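Local coordinates for Lmo0812 protein (PDB 4YF1), which is a putative pyrophosphohydrolase of the HD-domain superfamily that probably removes the 3'-diphosphate of guanosine-3',5'-bis(diphosphate), at residues F48-E51 with V52-A55; L58-A61 with V62-E66; A70-R73 with A74-D78; I103-V106 with R107-N110; A115-V118 with A119-D123. All coordinates share one frame; numbering follows the deposited sequence.

Contact 1. Residues F48-E51 with V52-A55; sequences FREE and VVVA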
# COMPACT_ATOMS: atom_id res chain seq x y z
N PHE A 48 3.22 10.07 -9.54
CA PHE A 48 3.33 8.68 -10.04
C PHE A 48 2.02 7.91 -9.95
O PHE A 48 1.21 8.14 -9.04
CB PHE A 48 4.48 7.92 -9.35
CG PHE A 48 5.82 8.42 -9.77
CD1 PHE A 48 6.36 8.03 -10.99
CD2 PHE A 48 6.56 9.29 -8.95
CE1 PHE A 48 7.58 8.53 -11.41
CE2 PHE A 48 7.78 9.79 -9.38
CZ PHE A 48 8.29 9.41 -10.60
N ARG A 49 1.81 7.01 -10.91
CA ARG A 49 0.59 6.22 -10.96
C ARG A 49 0.49 5.28 -9.79
O ARG A 49 1.49 5.00 -9.09
CB ARG A 49 0.50 5.44 -12.28
CG ARG A 49 1.53 4.36 -12.48
CD ARG A 49 1.63 3.91 -13.93
NE ARG A 49 2.77 3.03 -14.15
CZ ARG A 49 2.73 1.72 -14.40
NH1 ARG A 49 1.58 1.05 -14.60
NH2 ARG A 49 3.88 1.08 -14.55
N GLU A 50 -0.71 4.76 -9.60
CA GLU A 50 -1.04 3.90 -8.47
C GLU A 50 -0.14 2.66 -8.35
O GLU A 50 0.30 2.31 -7.24
CB GLU A 50 -2.52 3.48 -8.53
CG GLU A 50 -3.08 3.13 -7.16
CD GLU A 50 -3.12 4.34 -6.23
OE1 GLU A 50 -2.69 4.23 -5.05
OE2 GLU A 50 -3.56 5.43 -6.70
N GLU A 51 0.16 2.01 -9.48
CA GLU A 51 1.03 0.84 -9.44
C GLU A 51 2.40 1.16 -8.79
O GLU A 51 2.98 0.33 -8.09
CB GLU A 51 1.28 0.26 -10.83
CG GLU A 51 0.07 -0.38 -11.51
CD GLU A 51 -0.95 0.59 -12.06
OE1 GLU A 51 -0.84 1.83 -11.89
OE2 GLU A 51 -1.91 0.08 -12.72
N VAL A 52 2.92 2.36 -9.07
CA VAL A 52 4.21 2.79 -8.53
C VAL A 52 4.09 3.08 -7.05
O VAL A 52 4.96 2.71 -6.26
CB VAL A 52 4.77 4.03 -9.28
CG1 VAL A 52 6.06 4.55 -8.66
CG2 VAL A 52 5.04 3.71 -10.74
N VAL A 53 3.03 3.79 -6.67
CA VAL A 53 2.80 4.12 -5.27
C VAL A 53 2.71 2.84 -4.42
O VAL A 53 3.32 2.75 -3.34
CB VAL A 53 1.54 4.98 -5.10
CG1 VAL A 53 1.15 5.08 -3.64
CG2 VAL A 53 1.77 6.34 -5.72
N VAL A 54 1.96 1.87 -4.91
CA VAL A 54 1.79 0.61 -4.20
C VAL A 54 3.08 -0.19 -4.14
O VAL A 54 3.34 -0.84 -3.13
CB VAL A 54 0.65 -0.23 -4.80
CG1 VAL A 54 0.60 -1.62 -4.19
CG2 VAL A 54 -0.67 0.50 -4.57
N ALA A 55 3.87 -0.16 -5.22
CA ALA A 55 5.16 -0.86 -5.19
C ALA A 55 6.01 -0.24 -4.09
O ALA A 55 6.72 -0.96 -3.39
CB ALA A 55 5.87 -0.77 -6.53
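Phe-48 meets Val-52 mainly through its CB, which lies 3.8 Å from Val-52 CG1; ring atom CG follows close behind, 4.0 Å from the same methyl, which approaches the ring obliquely. The ring then leads away from the helix start, toward Leu-111 and Ala-115 of helix 111-132. Val-53 CG2 lies 3.8 Å from Phe-48 O. Arg-49 is the N-cap residue, and its carbonyl O receives a fairly straight bond from Val-53 N (3.1 Å, 164° at the hydrogen, donor in the carbonyl plane) plus a weak one from Val-52 N. Its CG sits between backbone N and carbonyl carbon (chi1 66°), and the extended chain beyond crosses Val-52 at about a right angle, with CG 4.0 Å from Val-52 CG2. The guanidinium carries on to salt bridges with Glu-112 and Glu-79, while Glu-51 CB lies over one of its faces, offset toward the rim. Glu-50 accepts from Val-54 N at its O (2.9 Å). Its chain bends at chi2 (66°), which brings OE1 to 4.2 Å from Val-53 CG1, and the carboxylate pairs with Arg-44 of the second subunit. Glu-51 O closes the next turn by accepting from Ala-55 N at 3.0 Å, the donor tilted from the carbonyl plane. Val-52 and Val-53 are buried, Val-53 against Ala-40 and Leu-43 of helix 35-45. The unbroken run of i to i+4 bonds starting at the residue before the helix identifies the first turn of an alpha-helix, here helix 50-64 of the all-helical HD-domain fold.

Contact 2. Residues L58-A61 with V62-E66; sequences LHDA and VEDTE. With NA (sodium ion), chain E.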
# COMPACT_ATOMS: atom_id res chain seq x y z
N LEU A 58 4.84 -1.59 -0.72
CA LEU A 58 5.13 -3.01 -0.46
C LEU A 58 6.60 -3.37 -0.28
O LEU A 58 6.91 -4.50 0.13
CB LEU A 58 4.52 -3.85 -1.57
CG LEU A 58 2.99 -3.78 -1.65
CD1 LEU A 58 2.50 -4.51 -2.90
CD2 LEU A 58 2.33 -4.36 -0.41
N HIS A 59 7.51 -2.44 -0.54
CA HIS A 59 8.94 -2.71 -0.41
C HIS A 59 9.32 -3.36 0.94
O HIS A 59 9.92 -4.44 0.95
CB HIS A 59 9.75 -1.44 -0.71
CG HIS A 59 11.21 -1.56 -0.38
ND1 HIS A 59 12.14 -2.06 -1.25
CD2 HIS A 59 11.89 -1.23 0.75
CE1 HIS A 59 13.34 -2.04 -0.68
NE2 HIS A 59 13.21 -1.54 0.53
N ASP A 60 8.95 -2.73 2.05
CA ASP A 60 9.26 -3.27 3.40
C ASP A 60 8.57 -4.59 3.71
O ASP A 60 9.09 -5.40 4.48
CB ASP A 60 8.85 -2.30 4.52
CG ASP A 60 9.73 -1.07 4.62
OD1 ASP A 60 10.66 -0.87 3.80
OD2 ASP A 60 9.48 -0.30 5.57
N ALA A 61 7.38 -4.80 3.12
CA ALA A 61 6.63 -6.04 3.34
C ALA A 61 7.40 -7.24 2.81
O ALA A 61 7.45 -8.30 3.46
CB ALA A 61 5.27 -5.96 2.67
N VAL A 62 8.03 -7.08 1.65
CA VAL A 62 8.81 -8.17 1.05
C VAL A 62 10.14 -8.36 1.78
O VAL A 62 10.50 -9.50 2.10
CB VAL A 62 9.14 -7.92 -0.43
CG1 VAL A 62 9.94 -9.09 -1.00
CG2 VAL A 62 7.87 -7.74 -1.21
N GLU A 63 10.87 -7.27 2.01
CA GLU A 63 12.17 -7.36 2.69
C GLU A 63 12.11 -7.71 4.18
O GLU A 63 12.99 -8.44 4.67
CB GLU A 63 13.00 -6.08 2.50
CG GLU A 63 13.45 -5.83 1.06
CD GLU A 63 14.63 -4.86 0.95
OE1 GLU A 63 15.24 -4.84 -0.14
OE2 GLU A 63 14.97 -4.15 1.94
N ASP A 64 11.10 -7.22 4.90
CA ASP A 64 11.03 -7.41 6.37
C ASP A 64 10.08 -8.51 6.87
O ASP A 64 10.12 -8.82 8.06
CB ASP A 64 10.71 -6.08 7.08
CG ASP A 64 11.72 -4.97 6.73
OD1 ASP A 64 12.87 -5.29 6.36
OD2 ASP A 64 11.36 -3.77 6.83
N THR A 65 9.24 -9.07 6.00
CA THR A 65 8.32 -10.14 6.42
C THR A 65 8.47 -11.32 5.48
O THR A 65 9.20 -11.25 4.47
CB THR A 65 6.83 -9.68 6.45
OG1 THR A 65 6.22 -9.79 5.16
CG2 THR A 65 6.70 -8.26 6.99
N GLU A 66 7.76 -12.41 5.79
CA GLU A 66 7.83 -13.62 4.97
C GLU A 66 7.07 -13.51 3.66
O GLU A 66 7.11 -14.43 2.86
CB GLU A 66 7.37 -14.85 5.77
CG GLU A 66 8.24 -15.19 6.98
CD GLU A 66 9.70 -15.45 6.62
OE1 GLU A 66 10.14 -16.62 6.71
OE2 GLU A 66 10.42 -14.50 6.23
NA NA E . 10.03 -11.69 2.31
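Glu-63 lays its carboxylate beside the His-59 ring, one turn earlier on the same helix. OE1 lies 3.4 Å from His-59 CE1, Glu-63 CG stands above one ring face, offset toward the rim, and ring and carboxylate planes differ by 47°. The extended Glu-63 chain places it there, and OE1 is also held by the backbone N of Glu-89. A stack with His-87 further fixes the imidazole. Asp-60 and Asp-64 run side by side in the same direction, with their OD2 atoms 4.1 Å apart and their carboxylate planes turned well away from coplanar.

The backbone bonds show the helix running out. Glu-63 N bonds to His-59 O almost straight (175°), and Asp-64 N to Asp-60 O at 2.7 Å. Ala-61 O is gripped twice by Thr-65, through the hydroxyl OG1 at 2.6 Å and, weakly, through N; chi1 of 85° holds that hydroxyl between Thr-65's own N and carbonyl carbon, within range of the turn before.

Metal binding follows from the same exit. Carbonyl oxygens of Val-62 and Thr-65 bind a sodium ion, the distances from the sodium being 2.2 Å to Val-62 O and 2.4 Å to Thr-65 O, and Met-67 O supplies a third ligand. The segment thus combines a carbonyl-lined sodium site at a helix C-terminus with the adjacent His-59 and Asp-60, which fit the His-Asp pair of the HD-domain signature, although no metal is bound to them here.

Contact 3. Residues A70-R73 with A74-D78; sequences ADIR and ATFGD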
# COMPACT_ATOMS: atom_id res chain seq x y z
N ALA A 70 6.06 -14.09 -5.15
CA ALA A 70 4.91 -14.87 -5.62
C ALA A 70 3.59 -14.40 -4.99
O ALA A 70 2.56 -14.36 -5.66
CB ALA A 70 5.12 -16.35 -5.34
N ASP A 71 3.63 -14.05 -3.70
CA ASP A 71 2.45 -13.50 -3.00
C ASP A 71 2.02 -12.17 -3.64
O ASP A 71 0.83 -11.95 -3.88
CB ASP A 71 2.74 -13.27 -1.51
CG ASP A 71 3.05 -14.55 -0.75
OD1 ASP A 71 2.43 -15.59 -1.04
OD2 ASP A 71 3.89 -14.49 0.17
N ILE A 72 2.98 -11.29 -3.92
CA ILE A 72 2.64 -10.01 -4.56
C ILE A 72 2.01 -10.21 -5.94
O ILE A 72 1.03 -9.56 -6.26
CB ILE A 72 3.84 -9.05 -4.65
CG1 ILE A 72 4.30 -8.71 -3.24
CG2 ILE A 72 3.47 -7.76 -5.40
CD1 ILE A 72 5.47 -7.77 -3.17
N ARG A 73 2.57 -11.13 -6.74
CA ARG A 73 2.02 -11.39 -8.08
C ARG A 73 0.62 -11.90 -8.03
O ARG A 73 -0.20 -11.47 -8.82
CB ARG A 73 2.86 -12.42 -8.87
CG ARG A 73 4.15 -11.85 -9.35
CD ARG A 73 5.07 -12.81 -10.08
NE ARG A 73 6.35 -12.13 -10.05
CZ ARG A 73 6.69 -11.11 -10.85
NH1 ARG A 73 5.91 -10.70 -11.85
NH2 ARG A 73 7.86 -10.51 -10.64
N ALA A 74 0.35 -12.84 -7.12
CA ALA A 74 -0.98 -13.44 -6.98
C ALA A 74 -2.05 -12.44 -6.58
O ALA A 74 -3.14 -12.49 -7.10
CB ALA A 74 -0.94 -14.58 -5.96
N THR A 75 -1.71 -11.52 -5.67
CA THR A 75 -2.68 -10.53 -5.17
C THR A 75 -2.75 -9.21 -5.95
O THR A 75 -3.84 -8.73 -6.26
CB THR A 75 -2.42 -10.24 -3.69
OG1 THR A 75 -2.55 -11.46 -2.95
CG2 THR A 75 -3.41 -9.23 -3.15
N PHE A 76 -1.59 -8.64 -6.27
CA PHE A 76 -1.49 -7.33 -6.95
C PHE A 76 -1.16 -7.36 -8.44
O PHE A 76 -1.22 -6.32 -9.10
CB PHE A 76 -0.44 -6.49 -6.24
CG PHE A 76 -0.76 -6.21 -4.79
CD1 PHE A 76 -1.61 -5.17 -4.44
CD2 PHE A 76 -0.20 -6.98 -3.78
CE1 PHE A 76 -1.91 -4.91 -3.11
CE2 PHE A 76 -0.50 -6.73 -2.45
CZ PHE A 76 -1.36 -5.70 -2.11
N GLY A 77 -0.75 -8.51 -8.96
CA GLY A 77 -0.42 -8.65 -10.38
C GLY A 77 1.06 -8.48 -10.68
O GLY A 77 1.87 -8.07 -9.82
N ASP A 78 1.40 -8.79 -11.93
CA ASP A 78 2.77 -8.74 -12.40
C ASP A 78 3.42 -7.35 -12.46
O ASP A 78 4.60 -7.23 -12.14
CB ASP A 78 2.91 -9.43 -13.76
CG ASP A 78 2.77 -10.96 -13.69
OD1 ASP A 78 3.30 -11.63 -12.76
OD2 ASP A 78 2.15 -11.52 -14.62
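Arg-73 and Asp-78 form a salt bridge across the turn that ends helix 69-76. NH1 donates to Asp-78 OD1 at 2.9 Å with a 162° angle at the hydrogen; the oxygen lies in the guanidinium plane, whereas NH1 stands above the carboxylate plane. The two side chains cross at about a right angle, and OD1 also touches Arg-73 CD (3.4 Å). The remaining donors have partners too: NE pairs with Asp-69 and NH2 with Asp-82, so three carboxylates fix the group's rotation.

Backbone acceptors are taken in order. Ala-70 O receives Ala-74 N, Asp-71 O receives Thr-75 N, and Ile-72 O receives Phe-76 N at 2.8 Å. Gly-77 N gives only weak bonds, to Arg-73 O (3.0 Å) and to Ile-72 O. Its positive phi (95°) leaves the helix and suits a residue without a side chain. Asp-71 OD2 accepts from Thr-68 N, and Thr-75 OG1 makes a weak bond to Asp-64 of the second subunit.

Ile-72 CG2 packs on Phe-76 CD2 at 4.1 Å. This apolar side rests on Leu-58 and Val-62 of helix 50-64 and, through Ile-72, on Val-80 and Val-84 of helix 78-87.

Contact 4. Residues I103-V106 with R107-N110; sequences IEQV and RTGN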
# COMPACT_ATOMS: atom_id res chain seq x y z
N ILE A 103 22.92 1.03 -6.51
CA ILE A 103 23.49 2.17 -7.25
C ILE A 103 23.40 1.95 -8.77
O ILE A 103 22.94 2.86 -9.50
CB ILE A 103 24.93 2.47 -6.79
CG1 ILE A 103 24.89 2.96 -5.35
CG2 ILE A 103 25.61 3.49 -7.71
CD1 ILE A 103 26.25 2.96 -4.65
N GLU A 104 23.74 0.73 -9.23
CA GLU A 104 23.64 0.42 -10.65
C GLU A 104 22.18 0.54 -11.12
O GLU A 104 21.91 1.05 -12.22
CB GLU A 104 24.20 -1.00 -10.99
CG GLU A 104 24.01 -1.42 -12.48
CD GLU A 104 24.41 -2.87 -12.82
OE1 GLU A 104 24.77 -3.65 -11.90
OE2 GLU A 104 24.40 -3.22 -14.01
N GLN A 105 21.25 0.06 -10.30
CA GLN A 105 19.83 0.11 -10.64
C GLN A 105 19.28 1.56 -10.69
O GLN A 105 18.49 1.91 -11.61
CB GLN A 105 19.04 -0.79 -9.71
CG GLN A 105 17.55 -0.79 -9.89
CD GLN A 105 17.12 -1.49 -11.14
OE1 GLN A 105 17.92 -2.09 -11.86
NE2 GLN A 105 15.84 -1.45 -11.37
N VAL A 106 19.72 2.42 -9.75
CA VAL A 106 19.29 3.81 -9.76
C VAL A 106 19.92 4.52 -10.95
O VAL A 106 19.31 5.47 -11.49
CB VAL A 106 19.50 4.55 -8.43
CG1 VAL A 106 20.88 5.18 -8.37
CG2 VAL A 106 18.44 5.63 -8.22
N ARG A 107 21.05 4.02 -11.45
CA ARG A 107 21.64 4.65 -12.63
C ARG A 107 20.89 4.30 -13.92
O ARG A 107 20.61 5.16 -14.73
CB ARG A 107 23.08 4.23 -12.80
CG ARG A 107 23.79 4.81 -14.01
CD ARG A 107 25.15 4.16 -14.25
NE ARG A 107 25.99 4.28 -13.08
CZ ARG A 107 26.57 3.30 -12.39
NH1 ARG A 107 27.29 3.65 -11.33
NH2 ARG A 107 26.55 2.02 -12.77
N THR A 108 20.63 3.01 -14.10
CA THR A 108 20.11 2.46 -15.36
C THR A 108 18.62 2.19 -15.40
O THR A 108 18.09 1.94 -16.50
CB THR A 108 20.79 1.10 -15.67
OG1 THR A 108 20.51 0.17 -14.60
CG2 THR A 108 22.30 1.28 -15.80
N GLY A 109 17.93 2.24 -14.27
CA GLY A 109 16.48 1.94 -14.29
C GLY A 109 15.68 2.99 -15.02
O GLY A 109 16.23 4.03 -15.39
N ASN A 110 14.39 2.73 -15.26
CA ASN A 110 13.53 3.75 -15.88
C ASN A 110 13.09 4.75 -14.81
O ASN A 110 13.50 4.62 -13.61
CB ASN A 110 12.33 3.12 -16.64
CG ASN A 110 11.32 2.41 -15.72
OD1 ASN A 110 11.17 2.73 -14.54
ND2 ASN A 110 10.56 1.48 -16.31
O HOH W 1 18.10 -1.21 -14.60
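Thr-108 folds its hydroxyl back onto the carbonyl of Glu-104, four residues earlier, at the C-terminal end of helix 95-108 in the HD-domain fold. Glu-104 O is gripped from opposite faces of its plane: OG1 donates at 2.9 Å from well above the plane, and Thr-108 N donates at 3.0 Å with a 154° angle at the hydrogen. A chi1 of 60° sets OG1 between the backbone N and carbonyl carbon of its own residue, and from there it faces the preceding turn. Neighbouring backbone bonds complete this shell. Arg-107 N reaches Ile-103 O at 3.0 Å, with a second, weak bond to Glu-104 O, and Gly-109 N closes on Gln-105 O at 2.7 Å as the chain leaves helical geometry.

Arg-107 turns back along the helix. Its chain leaves extended and then bends at chi3 (-57°), which lays the guanidinium obliquely against the preceding turn, NH1 being 4.0 Å from Ile-103 CG2 and NH2 3.9 Å from Glu-104 CA. Asn-160 of helix 147-160 accepts from NE and so helps hold the group in place.

Farther out, Ile-103 packs on Trp-152 and Ile-157 of helix 147-160, and Val-106 on Ile-117 and Val-118 of helix 111-132. Lys-114 of that helix donates to the carbonyls of Val-106 and Arg-107, joining the end of one helix to the start of the next. Gln-105 also leans on Ile-117, while a single water donates both to Gln-105 OE1 at 2.9 Å and to Thr-108 OG1 at 2.8 Å.

Contact 5. Residues A115-V118 with A119-D123; sequences ALIV and ADKLD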
# COMPACT_ATOMS: atom_id res chain seq x y z
N ALA A 115 12.59 6.31 -9.13
CA ALA A 115 11.80 7.00 -8.11
C ALA A 115 11.55 6.13 -6.88
O ALA A 115 11.54 6.65 -5.76
CB ALA A 115 10.47 7.48 -8.70
N LEU A 116 11.37 4.83 -7.08
CA LEU A 116 11.14 3.92 -5.96
C LEU A 116 12.33 3.89 -5.02
O LEU A 116 12.19 3.89 -3.77
CB LEU A 116 10.89 2.53 -6.49
CG LEU A 116 9.49 2.42 -7.10
CD1 LEU A 116 9.49 1.22 -8.04
CD2 LEU A 116 8.46 2.28 -5.99
N ILE A 117 13.51 3.86 -5.62
CA ILE A 117 14.76 3.84 -4.83
C ILE A 117 14.97 5.18 -4.12
O ILE A 117 15.29 5.19 -2.93
CB ILE A 117 15.98 3.52 -5.70
CG1 ILE A 117 15.90 2.09 -6.23
CG2 ILE A 117 17.29 3.71 -4.88
CD1 ILE A 117 16.91 1.71 -7.30
N VAL A 118 14.87 6.29 -4.85
CA VAL A 118 15.13 7.59 -4.21
C VAL A 118 14.10 7.91 -3.09
O VAL A 118 14.50 8.37 -2.02
CB VAL A 118 15.26 8.72 -5.22
CG1 VAL A 118 15.52 10.04 -4.56
CG2 VAL A 118 16.33 8.43 -6.26
N ALA A 119 12.82 7.62 -3.32
CA ALA A 119 11.80 7.86 -2.31
C ALA A 119 12.08 7.07 -1.02
O ALA A 119 11.93 7.58 0.09
CB ALA A 119 10.42 7.53 -2.84
N ASP A 120 12.48 5.82 -1.20
CA ASP A 120 12.83 4.97 -0.07
C ASP A 120 14.01 5.59 0.71
O ASP A 120 13.97 5.69 1.93
CB ASP A 120 13.24 3.59 -0.59
CG ASP A 120 13.77 2.67 0.53
OD1 ASP A 120 13.03 2.43 1.51
OD2 ASP A 120 14.89 2.16 0.40
N LYS A 121 15.04 6.03 -0.01
CA LYS A 121 16.23 6.66 0.66
C LYS A 121 15.93 7.98 1.29
O LYS A 121 16.52 8.35 2.30
CB LYS A 121 17.39 6.84 -0.31
CG LYS A 121 18.28 5.64 -0.37
CD LYS A 121 17.57 4.44 -0.87
CE LYS A 121 18.05 3.22 -0.14
NZ LYS A 121 17.57 2.03 -0.90
N LEU A 122 15.06 8.74 0.64
CA LEU A 122 14.66 10.04 1.17
C LEU A 122 13.98 9.93 2.52
O LEU A 122 14.35 10.64 3.45
CB LEU A 122 13.75 10.79 0.16
CG LEU A 122 13.18 12.14 0.59
CD1 LEU A 122 14.21 13.14 1.08
CD2 LEU A 122 12.34 12.78 -0.54
N ASP A 123 13.00 9.04 2.65
CA ASP A 123 12.35 8.91 3.94
C ASP A 123 13.36 8.43 5.01
O ASP A 123 13.30 8.89 6.15
CB ASP A 123 11.17 7.95 3.91
CG ASP A 123 10.43 7.91 5.23
OD1 ASP A 123 9.86 8.95 5.67
OD2 ASP A 123 10.40 6.84 5.85
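This stretch of helix 111-132 is buried, its centre about 3 Å from the centre of the chain, and Ile-117 and Lys-121 lie side by side on it, pointing the same way. Lys-121 is bent at chi2 and chi3, which folds its aliphatic part over the turn: CD comes 3.2 Å from Ile-117 O and 4.1 Å from Ile-117 CG2. The same carbonyl accepts from Lys-121 N at 3.0 Å. At the end of the Lys-121 side chain, NZ forms a salt bridge with Asp-120 OD2 (3.0 Å), met nearly in line with the C-O bond.

Asp-120 CG stands opposite its own backbone N (chi1 174°), which puts the carboxylate where OD1 accepts from His-35 and OD2 also from His-87. This fits the final aspartate of an HD-domain H...HD...D signature, and three partners hold the buried group. Asp-123 OD2, three residues on, is hydrogen-bonded to ND1 of His-35, the other nitrogen of that ring.

Regular helical bonding carries these groups. Leu-122 N reaches Val-118 O at 2.7 Å, and Ala-119 N reaches Ala-115 O at 2.9 Å with 163° at the hydrogen. Ala-119 CB rests 3.2 Å from Ala-115 O and packs on Ile-42 and Leu-43 of helix 35-45; Val-118 and Leu-122 meet Phe-173 of helix 172-184.

How the contacts relate
The five contacts follow one another along the chain within a single HD domain, on four helices. Contacts 1 and 2 mark the beginning and end of helix 50-64, their centres 16 Å apart; contact 3 ends the next helix, 69-76, and touches both. All three also touch the second subunit, whereas contacts 4 and 5 do not. Contact 4 ends helix 95-108 and packs against contact 5 on helix 111-132, which also touches contacts 1 and 2. Helix 50-64 thus carries both subunit-facing contacts and His-59 and Asp-60 of the probable HD signature, and contact 5 brings Asp-120 to them from helix 111-132. Contacts 3 and 4 lie 24 Å apart, centre to centre.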